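PDB 2AHD: phosphodiesterase MJ0936 from Methanocaldococcus jannaschii, which is a compact member of the calcineurin-like phosphoesterase superfamily, built on two facing mixed beta sheets flanked by helices. Local coordinates for residues M6-H10 with G119-E123; I88-F93 with L153-K158. One frame throughout, in Å; residues are numbered along the deposited sequence.

Interaction 1: residues M6-H10 with G119-E123; sequences MSDTH and GHTHE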
ATOM      1  N   MET A   6      -2.529  -2.057  -0.182  1.00 60.47           N
ATOM      2  CA  MET A   6      -3.749  -1.271  -0.086  1.00 55.54           C
ATOM      3  C   MET A   6      -3.382   0.185  -0.378  1.00 54.38           C
ATOM      4  O   MET A   6      -2.209   0.499  -0.565  1.00 53.33           O
ATOM      5  CB  MET A   6      -4.422  -1.464   1.293  1.00 50.94           C
ATOM      6  CG  MET A   6      -3.697  -0.903   2.492  1.00 46.90           C
ATOM      7  SD  MET A   6      -4.371  -1.557   4.008  1.00 41.34           S
ATOM      8  CE  MET A   6      -5.962  -1.038   3.981  1.00 38.72           C
ATOM      9  N   SER A   7      -4.378   1.065  -0.459  1.00 54.31           N
ATOM     10  CA  SER A   7      -4.138   2.481  -0.759  1.00 52.83           C
ATOM     11  C   SER A   7      -5.429   3.293  -0.719  1.00 53.15           C
ATOM     12  O   SER A   7      -6.517   2.743  -0.851  1.00 52.68           O
ATOM     13  CB  SER A   7      -3.484   2.608  -2.144  1.00 50.84           C
ATOM     14  OG  SER A   7      -3.205   3.952  -2.480  1.00 47.06           O
ATOM     15  N   ASP A   8      -5.300   4.602  -0.536  1.00 54.57           N
ATOM     16  CA  ASP A   8      -6.457   5.498  -0.501  1.00 55.63           C
ATOM     17  C   ASP A   8      -7.640   4.880   0.234  1.00 55.45           C
ATOM     18  O   ASP A   8      -8.579   4.408  -0.398  1.00 56.65           O
ATOM     19  CB  ASP A   8      -6.912   5.848  -1.923  1.00 54.89           C
ATOM     20  CG  ASP A   8      -5.760   6.095  -2.857  1.00 55.90           C
ATOM     21  OD1 ASP A   8      -4.955   6.986  -2.564  1.00 58.11           O
ATOM     22  OD2 ASP A   8      -5.655   5.396  -3.890  1.00 58.40           O
ATOM     23  N   THR A   9      -7.603   4.882   1.557  1.00 54.72           N
ATOM     24  CA  THR A   9      -8.697   4.327   2.332  1.00 55.38           C
ATOM     25  C   THR A   9      -9.703   5.422   2.689  1.00 56.27           C
ATOM     26  O   THR A   9     -10.882   5.151   2.926  1.00 56.44           O
ATOM     27  CB  THR A   9      -8.181   3.685   3.603  1.00 55.26           C
ATOM     28  OG1 THR A   9      -7.278   4.589   4.253  1.00 55.41           O
ATOM     29  CG2 THR A   9      -7.483   2.386   3.280  1.00 54.26           C
ATOM     30  N   HIS A  10      -9.225   6.661   2.735  1.00 56.22           N
ATOM     31  CA  HIS A  10     -10.058   7.821   3.028  1.00 55.05           C
ATOM     32  C   HIS A  10     -11.056   7.687   4.166  1.00 55.33           C
ATOM     33  O   HIS A  10     -12.251   7.907   3.995  1.00 55.44           O
ATOM     34  CB  HIS A  10     -10.771   8.237   1.756  1.00 56.09           C
ATOM     35  CG  HIS A  10      -9.835   8.556   0.635  1.00 57.61           C
ATOM     36  ND1 HIS A  10      -9.145   9.745   0.563  1.00 58.87           N
ATOM     37  CD2 HIS A  10      -9.402   7.806  -0.406  1.00 60.10           C
ATOM     38  CE1 HIS A  10      -8.321   9.713  -0.471  1.00 60.48           C
ATOM     39  NE2 HIS A  10      -8.456   8.546  -1.075  1.00 61.47           N
ATOM     40  N   GLY A 119      -0.554   4.502  -5.547  1.00 61.54           N
ATOM     41  CA  GLY A 119      -1.999   4.664  -5.485  1.00 61.88           C
ATOM     42  C   GLY A 119      -2.395   6.006  -6.067  1.00 61.96           C
ATOM     43  O   GLY A 119      -2.058   6.308  -7.208  1.00 63.12           O
ATOM     44  N   HIS A 120      -3.127   6.802  -5.297  1.00 61.45           N
ATOM     45  CA  HIS A 120      -3.532   8.142  -5.723  1.00 61.83           C
ATOM     46  C   HIS A 120      -4.562   8.281  -6.822  1.00 61.99           C
ATOM     47  O   HIS A 120      -5.457   9.108  -6.718  1.00 61.60           O
ATOM     48  CB  HIS A 120      -2.311   8.944  -6.136  1.00 62.47           C
ATOM     49  CG  HIS A 120      -2.633  10.312  -6.646  1.00 63.27           C
ATOM     50  ND1 HIS A 120      -3.438  11.193  -5.956  1.00 63.67           N
ATOM     51  CD2 HIS A 120      -2.215  10.970  -7.750  1.00 62.97           C
ATOM     52  CE1 HIS A 120      -3.498  12.337  -6.609  1.00 62.34           C
ATOM     53  NE2 HIS A 120      -2.764  12.228  -7.700  1.00 63.43           N
ATOM     54  N   THR A 121      -4.424   7.497  -7.884  1.00 63.17           N
ATOM     55  CA  THR A 121      -5.355   7.569  -8.998  1.00 63.16           C
ATOM     56  C   THR A 121      -6.677   6.914  -8.684  1.00 64.22           C
ATOM     57  O   THR A 121      -7.687   7.253  -9.286  1.00 64.84           O
ATOM     58  CB  THR A 121      -4.784   6.905 -10.253  1.00 62.67           C
ATOM     59  OG1 THR A 121      -4.546   5.519  -9.995  1.00 62.73           O
ATOM     60  CG2 THR A 121      -3.485   7.578 -10.663  1.00 63.03           C
ATOM     61  N   HIS A 122      -6.679   5.987  -7.732  1.00 65.74           N
ATOM     62  CA  HIS A 122      -7.901   5.274  -7.372  1.00 67.04           C
ATOM     63  C   HIS A 122      -8.169   4.272  -8.495  1.00 67.89           C
ATOM     64  O   HIS A 122      -9.087   3.463  -8.427  1.00 66.54           O
ATOM     65  CB  HIS A 122      -9.083   6.246  -7.259  1.00 67.51           C
ATOM     66  CG  HIS A 122      -9.084   7.080  -6.015  1.00 66.92           C
ATOM     67  ND1 HIS A 122      -9.828   6.755  -4.904  1.00 67.49           N
ATOM     68  CD2 HIS A 122      -8.453   8.238  -5.716  1.00 67.30           C
ATOM     69  CE1 HIS A 122      -9.659   7.677  -3.974  1.00 67.04           C
ATOM     70  NE2 HIS A 122      -8.829   8.589  -4.441  1.00 67.54           N
ATOM     71  N   GLU A 123      -7.348   4.339  -9.535  1.00 69.99           N
ATOM     72  CA  GLU A 123      -7.476   3.446 -10.677  1.00 71.50           C
ATOM     73  C   GLU A 123      -6.602   2.224 -10.511  1.00 71.49           C
ATOM     74  O   GLU A 123      -5.413   2.278 -10.784  1.00 71.02           O
ATOM     75  CB  GLU A 123      -7.076   4.169 -11.963  1.00 73.37           C
ATOM     76  CG  GLU A 123      -7.979   5.325 -12.334  1.00 77.31           C
ATOM     77  CD  GLU A 123      -9.432   4.906 -12.503  1.00 80.01           C
ATOM     78  OE1 GLU A 123     -10.270   5.774 -12.819  1.00 81.28           O
ATOM     79  OE2 GLU A 123      -9.745   3.709 -12.322  1.00 82.74           O
TER

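Interaction 2: residues I88-F93 with L153-K158; sequences IDDLKF and LDTEKK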
ATOM      1  N   ILE A  88      12.552  -7.372  -0.794  1.00 93.36           N
ATOM      2  CA  ILE A  88      11.947  -8.463  -0.054  1.00 94.93           C
ATOM      3  C   ILE A  88      11.969  -9.653  -0.997  1.00 96.56           C
ATOM      4  O   ILE A  88      11.690  -9.508  -2.187  1.00 97.00           O
ATOM      5  CB  ILE A  88      10.479  -8.167   0.336  1.00 95.01           C
ATOM      6  CG1 ILE A  88      10.389  -6.882   1.163  1.00 95.04           C
ATOM      7  CG2 ILE A  88       9.906  -9.340   1.115  1.00 95.37           C
ATOM      8  CD1 ILE A  88      10.311  -5.602   0.337  1.00 95.27           C
ATOM      9  N   ASP A  89      12.311 -10.826  -0.475  1.00 98.40           N
ATOM     10  CA  ASP A  89      12.362 -12.022  -1.309  1.00 99.55           C
ATOM     11  C   ASP A  89      13.186 -11.770  -2.561  1.00 99.56           C
ATOM     12  O   ASP A  89      12.814 -12.196  -3.655  1.00 98.81           O
ATOM     13  CB  ASP A  89      10.949 -12.448  -1.699  1.00101.39           C
ATOM     14  CG  ASP A  89      10.338 -13.412  -0.707  1.00102.71           C
ATOM     15  OD1 ASP A  89      10.582 -14.628  -0.859  1.00104.18           O
ATOM     16  OD2 ASP A  89       9.632 -12.960   0.222  1.00103.56           O
ATOM     17  N   ASP A  90      14.299 -11.062  -2.390  1.00 99.98           N
ATOM     18  CA  ASP A  90      15.209 -10.747  -3.490  1.00100.03           C
ATOM     19  C   ASP A  90      14.669  -9.700  -4.464  1.00 98.55           C
ATOM     20  O   ASP A  90      15.394  -9.252  -5.353  1.00 99.04           O
ATOM     21  CB  ASP A  90      15.561 -12.025  -4.272  1.00102.29           C
ATOM     22  CG  ASP A  90      16.413 -12.998  -3.464  1.00103.99           C
ATOM     23  OD1 ASP A  90      17.555 -12.628  -3.103  1.00105.22           O
ATOM     24  OD2 ASP A  90      15.939 -14.126  -3.195  1.00104.41           O
ATOM     25  N   LEU A  91      13.407  -9.311  -4.290  1.00 96.38           N
ATOM     26  CA  LEU A  91      12.767  -8.335  -5.171  1.00 93.32           C
ATOM     27  C   LEU A  91      12.997  -6.897  -4.758  1.00 91.88           C
ATOM     28  O   LEU A  91      12.977  -6.575  -3.575  1.00 90.95           O
ATOM     29  CB  LEU A  91      11.270  -8.609  -5.242  1.00 93.14           C
ATOM     30  CG  LEU A  91      10.934  -9.958  -5.873  1.00 93.04           C
ATOM     31  CD1 LEU A  91       9.484 -10.323  -5.605  1.00 92.45           C
ATOM     32  CD2 LEU A  91      11.232  -9.891  -7.362  1.00 92.77           C
ATOM     33  N   LYS A  92      13.215  -6.042  -5.752  1.00 90.95           N
ATOM     34  CA  LYS A  92      13.450  -4.618  -5.531  1.00 89.65           C
ATOM     35  C   LYS A  92      12.130  -3.871  -5.635  1.00 87.74           C
ATOM     36  O   LYS A  92      11.464  -3.913  -6.671  1.00 86.86           O
ATOM     37  CB  LYS A  92      14.431  -4.070  -6.575  1.00 90.89           C
ATOM     38  CG  LYS A  92      15.756  -3.561  -6.008  1.00 91.67           C
ATOM     39  CD  LYS A  92      16.547  -4.670  -5.322  1.00 92.74           C
ATOM     40  CE  LYS A  92      16.933  -5.778  -6.294  1.00 93.47           C
ATOM     41  NZ  LYS A  92      17.670  -6.879  -5.604  1.00 92.75           N
ATOM     42  N   PHE A  93      11.760  -3.190  -4.555  1.00 85.73           N
ATOM     43  CA  PHE A  93      10.514  -2.440  -4.505  1.00 83.50           C
ATOM     44  C   PHE A  93      10.713  -0.934  -4.477  1.00 82.19           C
ATOM     45  O   PHE A  93      11.752  -0.439  -4.039  1.00 82.73           O
ATOM     46  CB  PHE A  93       9.710  -2.803  -3.250  1.00 83.46           C
ATOM     47  CG  PHE A  93       9.072  -4.160  -3.289  1.00 83.93           C
ATOM     48  CD1 PHE A  93       9.819  -5.307  -3.086  1.00 83.91           C
ATOM     49  CD2 PHE A  93       7.706  -4.289  -3.498  1.00 83.98           C
ATOM     50  CE1 PHE A  93       9.214  -6.561  -3.087  1.00 83.44           C
ATOM     51  CE2 PHE A  93       7.097  -5.541  -3.499  1.00 83.67           C
ATOM     52  CZ  PHE A  93       7.852  -6.676  -3.293  1.00 82.75           C
ATOM     53  N   LEU A 153       0.168  -9.835  -2.989  1.00 82.57           N
ATOM     54  CA  LEU A 153       1.274 -10.234  -3.854  1.00 85.57           C
ATOM     55  C   LEU A 153       2.037 -11.432  -3.309  1.00 88.93           C
ATOM     56  O   LEU A 153       2.266 -11.552  -2.103  1.00 89.03           O
ATOM     57  CB  LEU A 153       2.251  -9.078  -4.036  1.00 83.02           C
ATOM     58  CG  LEU A 153       3.448  -9.396  -4.925  1.00 80.65           C
ATOM     59  CD1 LEU A 153       2.967  -9.843  -6.280  1.00 80.84           C
ATOM     60  CD2 LEU A 153       4.317  -8.178  -5.059  1.00 80.28           C
ATOM     61  N   ASP A 154       2.437 -12.311  -4.219  1.00 92.52           N
ATOM     62  CA  ASP A 154       3.183 -13.510  -3.867  1.00 95.95           C
ATOM     63  C   ASP A 154       4.660 -13.283  -4.195  1.00 97.13           C
ATOM     64  O   ASP A 154       5.120 -13.625  -5.283  1.00 97.03           O
ATOM     65  CB  ASP A 154       2.647 -14.698  -4.670  1.00 97.95           C
ATOM     66  CG  ASP A 154       3.133 -16.031  -4.136  1.00 99.91           C
ATOM     67  OD1 ASP A 154       2.888 -16.299  -2.938  1.00101.47           O
ATOM     68  OD2 ASP A 154       3.746 -16.806  -4.907  1.00 99.93           O
ATOM     69  N   THR A 155       5.396 -12.696  -3.255  1.00 99.05           N
ATOM     70  CA  THR A 155       6.820 -12.419  -3.455  1.00101.12           C
ATOM     71  C   THR A 155       7.533 -13.683  -3.894  1.00102.32           C
ATOM     72  O   THR A 155       8.602 -13.646  -4.504  1.00102.92           O
ATOM     73  CB  THR A 155       7.478 -11.902  -2.160  1.00101.07           C
ATOM     74  OG1 THR A 155       7.133 -12.766  -1.071  1.00101.54           O
ATOM     75  CG2 THR A 155       7.017 -10.479  -1.852  1.00101.30           C
ATOM     76  N   GLU A 156       6.909 -14.807  -3.582  1.00103.92           N
ATOM     77  CA  GLU A 156       7.436 -16.116  -3.918  1.00105.52           C
ATOM     78  C   GLU A 156       7.406 -16.330  -5.433  1.00105.48           C
ATOM     79  O   GLU A 156       8.401 -16.101  -6.125  1.00104.86           O
ATOM     80  CB  GLU A 156       6.601 -17.191  -3.207  1.00106.68           C
ATOM     81  CG  GLU A 156       6.378 -16.914  -1.707  1.00109.04           C
ATOM     82  CD  GLU A 156       5.228 -15.926  -1.412  1.00109.84           C
ATOM     83  OE1 GLU A 156       4.165 -16.377  -0.923  1.00109.39           O
ATOM     84  OE2 GLU A 156       5.380 -14.705  -1.661  1.00110.22           O
ATOM     85  N   LYS A 157       6.248 -16.749  -5.939  1.00105.27           N
ATOM     86  CA  LYS A 157       6.068 -17.014  -7.362  1.00104.10           C
ATOM     87  C   LYS A 157       5.688 -15.769  -8.178  1.00103.33           C
ATOM     88  O   LYS A 157       5.392 -15.877  -9.367  1.00103.27           O
ATOM     89  CB  LYS A 157       4.994 -18.087  -7.544  1.00104.68           C
ATOM     90  CG  LYS A 157       4.897 -19.083  -6.391  1.00105.85           C
ATOM     91  CD  LYS A 157       3.754 -20.092  -6.588  1.00106.59           C
ATOM     92  CE  LYS A 157       3.991 -21.020  -7.786  1.00106.61           C
ATOM     93  NZ  LYS A 157       2.952 -22.089  -7.912  1.00106.02           N
ATOM     94  N   LYS A 158       5.697 -14.597  -7.544  1.00102.49           N
ATOM     95  CA  LYS A 158       5.350 -13.333  -8.206  1.00101.66           C
ATOM     96  C   LYS A 158       3.905 -13.241  -8.710  1.00101.79           C
ATOM     97  O   LYS A 158       3.650 -12.677  -9.776  1.00100.95           O
ATOM     98  CB  LYS A 158       6.292 -13.060  -9.382  1.00101.07           C
ATOM     99  CG  LYS A 158       7.663 -12.526  -9.001  1.00 99.80           C
ATOM    100  CD  LYS A 158       7.955 -11.211  -9.731  1.00 98.46           C
ATOM    101  CE  LYS A 158       7.810 -11.341 -11.245  1.00 97.54           C
ATOM    102  NZ  LYS A 158       8.052 -10.058 -11.961  1.00 96.03           N
TER

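Interaction 1: residues M6-H10 with G119-E123
The imidazole rings of His10 and His122 approach from opposite directions and lie nearly parallel, with 15° between planes. They are slid so far apart that they barely overlap: their centroids are 5.0 Å apart, and the nearest approach is His10 NE2 to His122 CE1 at 3.3 Å. One face of the His122 ring is covered by Asp8, whose CB makes a CH-pi contact 4.2 Å from the centroid and 25° off the ring normal. ND1 of His122 is hydrogen-bonded to Glu139 OE2, which limits the ring's rotation.

Asp8 also faces the 119-123 backbone. Its CG stands beside its own backbone N (chi1 -41°), carrying the carboxylate to His120 N, which gives OD2 a weak bond of 3.2 Å; the bond to OD1 is doubtful. Ser7 OG adds a weak 3.2 Å bond to the same Asp8 OD2 and rests 3.3 Å from Gly119 CA.

Asp8-Thr9-His10 and Gly119-His120-Thr121-His122 fit the D-x-H and G-H-x-H signatures of this superfamily, whose relatives use such loops to line a metal centre; a similar role is probable here. The first loop joins strand 3-6 to helix 13-24, where Thr9 touches Ile16, while the second leads from strand 115-118 into strand 125-128.

Interaction 2: residues I88-F93 with L153-K158
Asp89 meets Thr155 where the tip of a beta hairpin, strands 83-88 and 91-96 joined by a type I' turn from Ile88 to Leu91, comes up against the loop following strand 149-154. Ile88 and Leu91 close the turn with backbone bonds in both directions, which holds Asp89 out at its corner.

Among the polar contacts, the two side chains cross at about a right angle, and Asp89 OD2 lies 2.8 Å from Thr155 OG1. That hydroxyl also has Glu156 OE2 within reach, but the position of the Glu156 carboxylate is doubtful, and which acceptor takes the one proton is not settled. The chi1 of 49° sets OG1 between the Thr155 backbone N and carbonyl carbon, leaving CG2 turned to the apolar side. Within 153-158, Asp154 OD2 accepts from Lys157 N at 2.7 Å (153° at the hydrogen) in an Asx motif, met 45° out of the carboxylate plane.

Leu153 and Thr155 CG2 make apolar contacts at the rim of the Phe93 ring. Leu153 CD2 touches CE2 near the ring plane at 4.1 Å, coming from the opposite direction, and Thr155 CG2 lies by CZ at 4.2 Å. Ile3 of strand 3-6 touches Phe93, Leu153 and Thr155 alike, placing the patch between the two sheets. Nearer the surface, Leu91 CD1 is in van der Waals contact with Thr155 O at 3.6 Å, while its sister methyl CD2 reaches Lys158 CD at 4.3 Å.

Interactions 1 and 2 lie on opposite sides of the chain's centre, with centres 21 Å apart and nearest atoms about 9 Å apart, so they do not touch. Both bridge the same two sheets. Strands 3-6 and 149-154 are neighbours in the six-stranded sheet, as are 91-96 and 115-118 in the five-stranded one, and each contact draws one segment from each pair. The segments alternate along the chain, 6-10, 88-93, 119-123, 153-158, so the two contacts cross in sequence. Strand 3-6 runs between them: Ile3 borders interaction 2, and the loop after the strand enters interaction 1, where loops matching the family's signatures meet.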